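N6 adenine specific DNA methylase (Encephalitozoon cuniculi, PDB 3Q87) is the S-adenosylmethionine-binding catalytic subunit (Mtq2) of the Mtq2-Trm112 complex, which methylates the translation termination factor eRF1. Local coordinates at residues 47-52 against 64-70; 82-88 against 106-110; 115-119 against 159-163. Where two conformers were deposited one is given. Numbering follows the deposited sequence.

Contact 1: 47-52 against 64-70; sequences VVSTDL and NLVRADL. With SAM (S-adenosylmethionine), chain D.
Leu52, Asn64 and Val66 lose the most surface where parallel strands 47-51 and 65-67 pair side by side, their C-terminal ends leading to the cofactor. The strand axes approach to 4.8 Å at 29°. Ser49 pairs with Leu65, Thr50 with Val66 and Asp51 with Arg67, CA atoms 4.7 to 5.1 Å apart. Asn64 starts the pairing: its ND2 donates to Val47 O (2.9 Å) and its O accepts Ser49 N (2.8 Å). Val66 N to Ser49 O (2.9 Å), Asp51 N to Val66 O (3.2 Å) and Ala68 N to Asp51 O (3.1 Å) follow. Val66 (chi1 t) has CB 3.7 Å from Thr50 CG2 and CG2 3.9 Å from Val48 CG1. Leu52 (chi1 t, chi2 p) places CD1 4.3 Å from Asp69 CB and 4.4 Å from Arg67 NH2, and its O accepts Arg67 NE at 2.7 Å; Arg67 NH1 forms salt bridges with Glu117 and Asp120 of the Trm112 chain. As in class I methyltransferases, the acidic residue ending the second strand holds the ribose: SAM O3' to Asp51 OD1 is 2.7 Å, SAM O2' to Asp51 OD2 2.6 Å. SAM N6 donates to Asp69 OD1 (2.9 Å), which also forms a salt bridge with Arg109; Leu70 N donates to SAM N1 (2.9 Å). This donor and acceptor match the adenine edge, consistent with recognition of that base by the loop after strand 65-67.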
loop_
_atom_site.group_PDB
_atom_site.type_symbol
_atom_site.label_atom_id
_atom_site.label_comp_id
_atom_site.label_asym_id
_atom_site.label_seq_id
_atom_site.Cartn_x
_atom_site.Cartn_y
_atom_site.Cartn_z
ATOM N N VAL B 47 3.618 -6.215 3.303
ATOM C CA VAL B 47 2.836 -5.738 2.168
ATOM C C VAL B 47 1.656 -4.887 2.611
ATOM O O VAL B 47 0.919 -5.263 3.511
ATOM C CB VAL B 47 2.280 -6.920 1.338
ATOM C CG1 VAL B 47 1.524 -6.404 0.102
ATOM C CG2 VAL B 47 3.410 -7.896 0.941
ATOM N N VAL B 48 1.497 -3.733 1.975
ATOM C CA VAL B 48 0.271 -2.973 2.059
ATOM C C VAL B 48 -0.461 -3.172 0.741
ATOM O O VAL B 48 0.123 -3.023 -0.309
ATOM C CB VAL B 48 0.545 -1.476 2.295
ATOM C CG1 VAL B 48 -0.783 -0.699 2.395
ATOM C CG2 VAL B 48 1.353 -1.317 3.571
ATOM N N SER B 49 -1.737 -3.538 0.800
ATOM C CA SER B 49 -2.481 -3.828 -0.418
ATOM C C SER B 49 -3.644 -2.861 -0.599
ATOM O O SER B 49 -4.453 -2.673 0.318
ATOM C CB SER B 49 -2.973 -5.272 -0.378
ATOM O OG SER B 49 -1.906 -6.123 -0.004
ATOM N N THR B 50 -3.714 -2.232 -1.773
ATOM C CA THR B 50 -4.713 -1.191 -2.013
ATOM C C THR B 50 -5.495 -1.436 -3.289
ATOM O O THR B 50 -4.987 -2.046 -4.219
ATOM C CB THR B 50 -4.088 0.228 -2.108
ATOM O OG1 THR B 50 -3.460 0.387 -3.385
ATOM C CG2 THR B 50 -3.062 0.461 -0.996
ATOM N N ASP B 51 -6.739 -0.965 -3.318
ATOM C CA ASP B 51 -7.565 -1.047 -4.519
ATOM C C ASP B 51 -8.666 0.003 -4.437
ATOM O O ASP B 51 -9.052 0.437 -3.350
ATOM C CB ASP B 51 -8.190 -2.448 -4.678
ATOM C CG ASP B 51 -8.466 -2.800 -6.134
ATOM O OD1 ASP B 51 -7.786 -3.690 -6.673
ATOM O OD2 ASP B 51 -9.339 -2.161 -6.750
ATOM N N LEU B 52 -9.134 0.443 -5.595
ATOM C CA LEU B 52 -10.270 1.345 -5.674
ATOM C C LEU B 52 -11.566 0.560 -5.463
ATOM O O LEU B 52 -12.574 1.109 -5.027
ATOM C CB LEU B 52 -10.286 2.023 -7.050
ATOM C CG LEU B 52 -11.269 3.168 -7.259
ATOM C CD1 LEU B 52 -10.942 4.289 -6.270
ATOM C CD2 LEU B 52 -11.170 3.668 -8.700
ATOM N N ASN B 64 -3.108 -6.268 4.532
ATOM C CA ASN B 64 -3.289 -4.951 5.123
ATOM C C ASN B 64 -3.951 -4.063 4.082
ATOM O O ASN B 64 -3.306 -3.585 3.156
ATOM C CB ASN B 64 -1.936 -4.430 5.576
ATOM C CG ASN B 64 -1.242 -5.417 6.510
ATOM O OD1 ASN B 64 -1.726 -5.684 7.608
ATOM N ND2 ASN B 64 -0.137 -5.985 6.064
ATOM N N LEU B 65 -5.259 -3.892 4.230
ATOM C CA LEU B 65 -6.095 -3.402 3.152
ATOM C C LEU B 65 -6.404 -1.913 3.262
ATOM O O LEU B 65 -6.821 -1.425 4.320
ATOM C CB LEU B 65 -7.391 -4.214 3.100
ATOM C CG LEU B 65 -7.178 -5.735 3.029
ATOM C CD1 LEU B 65 -8.502 -6.438 2.814
ATOM C CD2 LEU B 65 -6.192 -6.123 1.925
ATOM N N VAL B 66 -6.185 -1.208 2.155
ATOM C CA VAL B 66 -6.531 0.198 2.037
ATOM C C VAL B 66 -7.338 0.405 0.771
ATOM O O VAL B 66 -6.915 -0.010 -0.309
ATOM C CB VAL B 66 -5.262 1.078 1.969
ATOM C CG1 VAL B 66 -5.639 2.573 2.013
ATOM C CG2 VAL B 66 -4.312 0.716 3.116
ATOM N N ARG B 67 -8.515 1.010 0.885
ATOM C CA ARG B 67 -9.203 1.423 -0.332
ATOM C C ARG B 67 -8.681 2.814 -0.681
ATOM O O ARG B 67 -8.792 3.737 0.123
ATOM C CB ARG B 67 -10.715 1.439 -0.172
ATOM C CG ARG B 67 -11.376 2.101 -1.369
ATOM C CD ARG B 67 -12.831 1.798 -1.466
ATOM N NE ARG B 67 -13.385 2.243 -2.746
ATOM C CZ ARG B 67 -14.258 3.235 -2.875
ATOM N NH1 ARG B 67 -14.670 3.894 -1.802
ATOM N NH2 ARG B 67 -14.714 3.572 -4.073
ATOM N N ALA B 68 -8.068 2.950 -1.852
ATOM C CA ALA B 68 -7.427 4.209 -2.220
ATOM C C ALA B 68 -7.352 4.373 -3.723
ATOM O O ALA B 68 -7.375 3.390 -4.463
ATOM C CB ALA B 68 -6.028 4.280 -1.630
ATOM N N ASP B 69 -7.237 5.626 -4.160
ATOM C CA ASP B 69 -7.077 5.961 -5.572
ATOM C C ASP B 69 -5.580 6.142 -5.824
ATOM O O ASP B 69 -4.982 7.122 -5.381
ATOM C CB ASP B 69 -7.872 7.243 -5.886
ATOM C CG ASP B 69 -7.993 7.527 -7.383
ATOM O OD1 ASP B 69 -7.202 6.984 -8.184
ATOM O OD2 ASP B 69 -8.892 8.302 -7.750
ATOM N N LEU B 70 -4.966 5.169 -6.494
ATOM C CA LEU B 70 -3.523 5.174 -6.688
ATOM C C LEU B 70 -2.800 5.452 -5.361
ATOM O O LEU B 70 -3.032 4.740 -4.393
ATOM C CB LEU B 70 -3.114 6.170 -7.772
ATOM C CG LEU B 70 -3.632 5.909 -9.193
ATOM C CD1 LEU B 70 -3.037 6.933 -10.159
ATOM C CD2 LEU B 70 -3.315 4.502 -9.670
HETATM N N SAM D . -3.513 -7.343 -8.951
HETATM C CA SAM D . -4.622 -8.034 -9.623
HETATM C C SAM D . -4.048 -9.091 -10.578
HETATM O O SAM D . -4.709 -10.064 -10.945
HETATM O OXT SAM D . -2.900 -9.000 -11.008
HETATM C CB SAM D . -5.649 -7.094 -10.313
HETATM C CG SAM D . -5.284 -6.280 -11.579
HETATM S SD SAM D . -6.643 -5.392 -12.459
HETATM C CE SAM D . -6.095 -5.429 -14.179
HETATM C "C5'" SAM D . -6.345 -3.652 -12.054
HETATM C "C4'" SAM D . -6.780 -3.395 -10.621
HETATM O "O4'" SAM D . -6.600 -2.024 -10.308
HETATM C "C3'" SAM D . -8.246 -3.722 -10.378
HETATM O "O3'" SAM D . -8.339 -4.496 -9.203
HETATM C "C2'" SAM D . -8.907 -2.376 -10.161
HETATM O "O2'" SAM D . -9.974 -2.401 -9.241
HETATM C "C1'" SAM D . -7.750 -1.567 -9.623
HETATM N N9 SAM D . -7.854 -0.142 -9.901
HETATM C C8 SAM D . -8.453 0.500 -10.960
HETATM N N7 SAM D . -8.276 1.828 -10.786
HETATM C C5 SAM D . -7.565 2.021 -9.635
HETATM C C6 SAM D . -7.094 3.146 -8.981
HETATM N N6 SAM D . -7.325 4.351 -9.493
HETATM N N1 SAM D . -6.381 3.014 -7.801
HETATM C C2 SAM D . -6.124 1.766 -7.257
HETATM N N3 SAM D . -6.594 0.647 -7.916
HETATM C C4 SAM D . -7.297 0.782 -9.071
HETATM O O HOH W 1 -1.272 -6.737 2.555
#

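Contact 2: 82-88 against 106-110; sequences VVFNPPY and VIDRF. With SAM (S-adenosylmethionine), chain D.
The Asn-Pro-Pro-Tyr motif of N6-adenine and PrmC-type glutamine methyltransferases occupies 85-88, where the chain leaves strand 82-84 beside the cofactor, and helix 106-110 packs against it. Strand and helix run nearly antiparallel, their N-to-C directions 172° apart and their axes 12.0 Å at closest approach; that gap is filled by side chains, with no direct hydrogen bond between the segments. Phe84 and Phe110, both chi1 t, form a T-shaped pair: the edge of Phe84 is directed at the face of Phe110, centroids 5.2 Å apart, planes at 68°, Phe84 CD2 lying 3.8 Å from Phe110 CG. Val82 CG1 adds a contact to Phe110 CZ at 3.8 Å, and Val106 CG1 lies at the rim of the Phe84 ring, 4.2 Å from Phe84 CZ. One turn of helix, closed by Phe110 N to Val106 O at 2.8 Å, puts Val106 and Phe110 on the same side. The prolines meet the start of the segment: Pro87 CG touches Val106 CG2 at 3.8 Å and Pro86 CG touches Ile107 CG1 at 3.7 Å. A water donates to Pro87 O (2.7 Å) and accepts from Ile107 N (3.0 Å). On the cofactor side, Asn85 ND2 donates to SAM OXT at 3.0 Å, Pro87 CG is 3.3 Å from SAM C8, and Pro86 O is 3.5 Å from the transferable methyl, SAM CE. A loop carrying this motif from the end of the fourth strand to the cofactor methyl is typical of the N6-adenine and PrmC-type enzymes within the class I methyltransferase fold.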
loop_
_atom_site.group_PDB
_atom_site.type_symbol
_atom_site.label_atom_id
_atom_site.label_comp_id
_atom_site.label_asym_id
_atom_site.label_seq_id
_atom_site.Cartn_x
_atom_site.Cartn_y
_atom_site.Cartn_z
ATOM N N VAL B 82 6.767 -0.646 -5.310
ATOM C CA VAL B 82 5.385 -0.670 -5.749
ATOM C C VAL B 82 5.219 -1.687 -6.887
ATOM O O VAL B 82 5.996 -1.690 -7.841
ATOM C CB VAL B 82 4.944 0.729 -6.248
ATOM C CG1 VAL B 82 3.566 0.651 -6.903
ATOM C CG2 VAL B 82 4.943 1.746 -5.092
ATOM N N VAL B 83 4.217 -2.547 -6.779
ATOM C CA VAL B 83 3.883 -3.500 -7.829
ATOM C C VAL B 83 2.473 -3.171 -8.310
ATOM O O VAL B 83 1.564 -2.992 -7.498
ATOM C CB VAL B 83 3.870 -4.946 -7.284
ATOM C CG1 VAL B 83 3.479 -5.917 -8.396
ATOM C CG2 VAL B 83 5.225 -5.304 -6.666
ATOM N N PHE B 84 2.282 -3.119 -9.621
ATOM C CA PHE B 84 1.018 -2.640 -10.179
ATOM C C PHE B 84 0.652 -3.348 -11.478
ATOM O O PHE B 84 1.278 -3.126 -12.506
ATOM C CB PHE B 84 1.118 -1.135 -10.438
ATOM C CG PHE B 84 -0.198 -0.465 -10.727
ATOM C CD1 PHE B 84 -1.396 -1.063 -10.379
ATOM C CD2 PHE B 84 -0.228 0.798 -11.314
ATOM C CE1 PHE B 84 -2.600 -0.426 -10.627
ATOM C CE2 PHE B 84 -1.429 1.443 -11.555
ATOM C CZ PHE B 84 -2.610 0.837 -11.219
ATOM N N ASN B 85 -0.363 -4.203 -11.427
ATOM C CA ASN B 85 -1.032 -4.633 -12.647
ATOM C C ASN B 85 -2.208 -3.684 -12.831
ATOM O O ASN B 85 -3.206 -3.797 -12.136
ATOM C CB ASN B 85 -1.483 -6.087 -12.542
ATOM C CG ASN B 85 -2.106 -6.608 -13.834
ATOM O OD1 ASN B 85 -2.126 -5.916 -14.850
ATOM N ND2 ASN B 85 -2.623 -7.823 -13.793
ATOM N N PRO B 86 -2.073 -2.706 -13.745
ATOM C CA PRO B 86 -3.031 -1.597 -13.812
ATOM C C PRO B 86 -4.225 -1.889 -14.720
ATOM O O PRO B 86 -4.169 -2.852 -15.490
ATOM C CB PRO B 86 -2.190 -0.472 -14.413
ATOM C CG PRO B 86 -1.256 -1.190 -15.352
ATOM C CD PRO B 86 -1.009 -2.572 -14.756
ATOM N N PRO B 87 -5.298 -1.080 -14.621
ATOM C CA PRO B 87 -6.383 -1.145 -15.616
ATOM C C PRO B 87 -5.796 -0.691 -16.939
ATOM O O PRO B 87 -5.438 0.470 -17.058
ATOM C CB PRO B 87 -7.375 -0.072 -15.162
ATOM C CG PRO B 87 -6.841 0.499 -13.893
ATOM C CD PRO B 87 -5.456 0.030 -13.665
ATOM N N TYR B 88 -5.685 -1.580 -17.911
ATOM C CA TYR B 88 -4.911 -1.270 -19.092
ATOM C C TYR B 88 -5.716 -1.388 -20.397
ATOM O O TYR B 88 -5.159 -1.259 -21.482
ATOM C CB TYR B 88 -3.665 -2.166 -19.136
ATOM C CG TYR B 88 -3.950 -3.661 -19.155
ATOM C CD1 TYR B 88 -4.649 -4.241 -20.209
ATOM C CD2 TYR B 88 -3.484 -4.498 -18.137
ATOM C CE1 TYR B 88 -4.903 -5.603 -20.242
ATOM C CE2 TYR B 88 -3.730 -5.867 -18.155
ATOM C CZ TYR B 88 -4.444 -6.411 -19.212
ATOM O OH TYR B 88 -4.697 -7.760 -19.250
ATOM N N VAL B 106 -4.780 5.513 -16.623
ATOM C CA VAL B 106 -4.409 5.242 -15.232
ATOM C C VAL B 106 -2.899 5.050 -15.137
ATOM O O VAL B 106 -2.250 5.562 -14.221
ATOM C CB VAL B 106 -5.169 4.027 -14.631
ATOM C CG1 VAL B 106 -4.837 3.874 -13.139
ATOM C CG2 VAL B 106 -6.662 4.203 -14.796
ATOM N N ILE B 107 -2.339 4.322 -16.097
ATOM C CA ILE B 107 -0.899 4.129 -16.155
ATOM C C ILE B 107 -0.167 5.469 -16.099
ATOM O O ILE B 107 0.784 5.640 -15.331
ATOM C CB ILE B 107 -0.494 3.385 -17.444
ATOM C CG1 ILE B 107 -0.908 1.920 -17.353
ATOM C CG2 ILE B 107 1.022 3.525 -17.709
ATOM C CD1 ILE B 107 -1.079 1.241 -18.714
ATOM N N ASP B 108 -0.624 6.413 -16.917
ATOM C CA ASP B 108 0.000 7.725 -17.032
ATOM C C ASP B 108 -0.149 8.505 -15.734
ATOM O O ASP B 108 0.771 9.205 -15.316
ATOM C CB ASP B 108 -0.613 8.521 -18.196
ATOM C CG ASP B 108 -0.139 8.032 -19.557
ATOM O OD1 ASP B 108 0.783 7.187 -19.596
ATOM O OD2 ASP B 108 -0.679 8.504 -20.591
ATOM N N ARG B 109 -1.310 8.387 -15.094
ATOM C CA ARG B 109 -1.501 9.017 -13.793
ATOM C C ARG B 109 -0.553 8.433 -12.754
ATOM O O ARG B 109 0.012 9.159 -11.925
ATOM C CB ARG B 109 -2.954 8.888 -13.326
ATOM C CG ARG B 109 -3.864 9.920 -13.950
ATOM C CD ARG B 109 -5.324 9.757 -13.554
ATOM N NE ARG B 109 -5.531 9.668 -12.109
ATOM C CZ ARG B 109 -6.245 8.707 -11.526
ATOM N NH1 ARG B 109 -6.828 7.775 -12.273
ATOM N NH2 ARG B 109 -6.403 8.686 -10.208
ATOM N N PHE B 110 -0.378 7.118 -12.807
ATOM C CA PHE B 110 0.519 6.427 -11.889
ATOM C C PHE B 110 1.964 6.890 -12.078
ATOM O O PHE B 110 2.642 7.253 -11.132
ATOM C CB PHE B 110 0.455 4.904 -12.103
ATOM C CG PHE B 110 1.548 4.147 -11.387
ATOM C CD1 PHE B 110 1.581 4.108 -10.004
ATOM C CD2 PHE B 110 2.541 3.481 -12.095
ATOM C CE1 PHE B 110 2.596 3.427 -9.329
ATOM C CE2 PHE B 110 3.549 2.792 -11.433
ATOM C CZ PHE B 110 3.579 2.773 -10.036
HETATM N N SAM D . -3.513 -7.343 -8.951
HETATM C CA SAM D . -4.622 -8.034 -9.623
HETATM C C SAM D . -4.048 -9.091 -10.578
HETATM O O SAM D . -4.709 -10.064 -10.945
HETATM O OXT SAM D . -2.900 -9.000 -11.008
HETATM C CB SAM D . -5.649 -7.094 -10.313
HETATM C CG SAM D . -5.284 -6.280 -11.579
HETATM S SD SAM D . -6.643 -5.392 -12.459
HETATM C CE SAM D . -6.095 -5.429 -14.179
HETATM C "C5'" SAM D . -6.345 -3.652 -12.054
HETATM C "C4'" SAM D . -6.780 -3.395 -10.621
HETATM O "O4'" SAM D . -6.600 -2.024 -10.308
HETATM C "C3'" SAM D . -8.246 -3.722 -10.378
HETATM O "O3'" SAM D . -8.339 -4.496 -9.203
HETATM C "C2'" SAM D . -8.907 -2.376 -10.161
HETATM O "O2'" SAM D . -9.974 -2.401 -9.241
HETATM C "C1'" SAM D . -7.750 -1.567 -9.623
HETATM N N9 SAM D . -7.854 -0.142 -9.901
HETATM C C8 SAM D . -8.453 0.500 -10.960
HETATM N N7 SAM D . -8.276 1.828 -10.786
HETATM C C5 SAM D . -7.565 2.021 -9.635
HETATM C C6 SAM D . -7.094 3.146 -8.981
HETATM N N6 SAM D . -7.325 4.351 -9.493
HETATM N N1 SAM D . -6.381 3.014 -7.801
HETATM C C2 SAM D . -6.124 1.766 -7.257
HETATM N N3 SAM D . -6.594 0.647 -7.916
HETATM C C4 SAM D . -7.297 0.782 -9.071
HETATM O O HOH W 2 -4.357 2.850 -17.816
#

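Contact 3: 115-119 against 159-163; sequences TVGML and IKGEK
Three backbone hydrogen bonds define the antiparallel pairing of 115-119 with 159-163. Leu119 and Gly161 form a hydrogen-bonded pair, Leu119 N to Gly161 O and Gly161 N to Leu119 O both at 2.8 Å, with CA atoms 5.0 Å apart. Met118 faces Glu162 in the adjoining non-hydrogen-bonded pair, and Lys163 N to Gly117 O (2.9 Å) extends the pattern to Gly117, just before the strand begins at Met118. CA-H...O contacts accompany these bonds, among them Met118 CA to Gly161 O at 3.2 Å. In the sheet order of class I methyltransferases, the last strand is inserted antiparallel beside the fifth; here strand 155-162 takes that place between 118-124 and 142-150. Met118, extended at chi1 and chi2 (both t), lies over the partner strand, its SD 4.0 Å from Lys160 CE and its CE 3.6 Å from Glu162 OE2; Lys160 NZ has its salt bridge with Glu20. On the face of Leu119 (chi1 p, chi2 p), an ideal CB on Gly161 would come within 3.0 Å of Leu119 CD1, so the bare backbone makes room for that methyl. Lys163 runs along the loop, its NZ 3.6 Å from Thr115 O.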
loop_
_atom_site.group_PDB
_atom_site.type_symbol
_atom_site.label_atom_id
_atom_site.label_comp_id
_atom_site.label_asym_id
_atom_site.label_seq_id
_atom_site.Cartn_x
_atom_site.Cartn_y
_atom_site.Cartn_z
ATOM N N THR B 115 7.038 7.863 -6.796
ATOM C CA THR B 115 8.339 8.375 -6.363
ATOM C C THR B 115 9.162 7.350 -5.590
ATOM O O THR B 115 10.259 7.667 -5.144
ATOM C CB THR B 115 8.214 9.656 -5.483
ATOM O OG1 THR B 115 7.566 9.332 -4.247
ATOM C CG2 THR B 115 7.417 10.740 -6.197
ATOM N N VAL B 116 8.643 6.134 -5.419
ATOM C CA VAL B 116 9.366 5.113 -4.653
ATOM C C VAL B 116 10.627 4.678 -5.390
ATOM O O VAL B 116 10.765 4.921 -6.579
ATOM C CB VAL B 116 8.512 3.870 -4.386
ATOM C CG1 VAL B 116 7.343 4.211 -3.484
ATOM C CG2 VAL B 116 8.047 3.266 -5.715
ATOM N N GLY B 117 11.542 4.030 -4.680
ATOM C CA GLY B 117 12.830 3.681 -5.253
ATOM C C GLY B 117 12.772 2.634 -6.357
ATOM O O GLY B 117 13.608 2.640 -7.259
ATOM N N MET B 118 11.786 1.741 -6.287
ATOM C CA MET B 118 11.673 0.643 -7.246
ATOM C C MET B 118 10.222 0.302 -7.553
ATOM O O MET B 118 9.370 0.344 -6.667
ATOM C CB MET B 118 12.362 -0.596 -6.688
ATOM C CG MET B 118 12.683 -1.654 -7.733
ATOM S SD MET B 118 13.461 -3.081 -6.956
ATOM C CE MET B 118 14.878 -2.288 -6.205
ATOM N N LEU B 119 9.945 -0.049 -8.804
ATOM C CA LEU B 119 8.592 -0.420 -9.199
ATOM C C LEU B 119 8.565 -1.528 -10.244
ATOM O O LEU B 119 9.494 -1.672 -11.046
ATOM C CB LEU B 119 7.817 0.802 -9.705
ATOM C CG LEU B 119 8.350 1.559 -10.922
ATOM C CD1 LEU B 119 7.873 0.933 -12.227
ATOM C CD2 LEU B 119 7.903 3.012 -10.840
ATOM N N ILE B 159 7.516 -4.128 -16.795
ATOM C CA ILE B 159 8.505 -3.075 -16.676
ATOM C C ILE B 159 9.068 -3.004 -15.267
ATOM O O ILE B 159 8.318 -2.982 -14.296
ATOM C CB ILE B 159 7.892 -1.736 -17.063
ATOM C CG1 ILE B 159 7.419 -1.791 -18.510
ATOM C CG2 ILE B 159 8.899 -0.611 -16.913
ATOM C CD1 ILE B 159 6.946 -0.447 -19.038
ATOM N N LYS B 160 10.392 -3.005 -15.153
ATOM C CA LYS B 160 11.037 -2.768 -13.867
ATOM C C LYS B 160 11.655 -1.378 -13.879
ATOM O O LYS B 160 12.377 -1.027 -14.805
ATOM C CB LYS B 160 12.100 -3.814 -13.547
ATOM C CG LYS B 160 12.883 -3.475 -12.290
ATOM C CD LYS B 160 13.828 -4.586 -11.867
ATOM C CE LYS B 160 14.612 -4.175 -10.624
ATOM N NZ LYS B 160 15.569 -5.230 -10.203
ATOM N N GLY B 161 11.341 -0.581 -12.862
ATOM C CA GLY B 161 11.855 0.774 -12.777
ATOM C C GLY B 161 12.622 0.971 -11.496
ATOM O O GLY B 161 12.207 0.505 -10.436
ATOM N N GLU B 162 13.757 1.650 -11.583
ATOM C CA GLU B 162 14.563 1.879 -10.396
ATOM C C GLU B 162 15.252 3.228 -10.444
ATOM O O GLU B 162 15.791 3.632 -11.472
ATOM C CB GLU B 162 15.585 0.757 -10.193
ATOM C CG GLU B 162 16.191 0.767 -8.792
ATOM C CD GLU B 162 17.122 -0.403 -8.523
ATOM O OE1 GLU B 162 17.241 -1.285 -9.397
ATOM O OE2 GLU B 162 17.734 -0.434 -7.432
ATOM N N LYS B 163 15.203 3.943 -9.330
ATOM C CA LYS B 163 15.961 5.179 -9.211
ATOM C C LYS B 163 17.424 4.886 -8.866
ATOM O O LYS B 163 17.742 3.868 -8.243
ATOM C CB LYS B 163 15.315 6.104 -8.178
ATOM C CG LYS B 163 13.961 6.627 -8.648
ATOM C CD LYS B 163 13.385 7.664 -7.695
ATOM C CE LYS B 163 12.189 8.371 -8.325
ATOM N NZ LYS B 163 11.925 9.695 -7.676
#

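How the contacts relate
All three contacts reach the same mixed sheet; contacts 1 and 3 pair strands within it, and contact 2 packs a helix on it. Contacts 1 and 2, centres 13 Å apart, both touch the cofactor and join directly: Asp69 OD1 forms a salt bridge with Arg109 NH2 at 2.8 Å, and Leu70 CD2 packs on Val106 CG1 at 3.8 Å. Contact 3, 13 Å from contact 2 centre to centre, meets it across neighbouring strands through a probable hydrogen bond from Val82 N to Met118 O (3.1 Å). It stays remote from the ligand, with the Leu119 side chain about 14 Å from SAM, and its centre is 19 Å from that of contact 1.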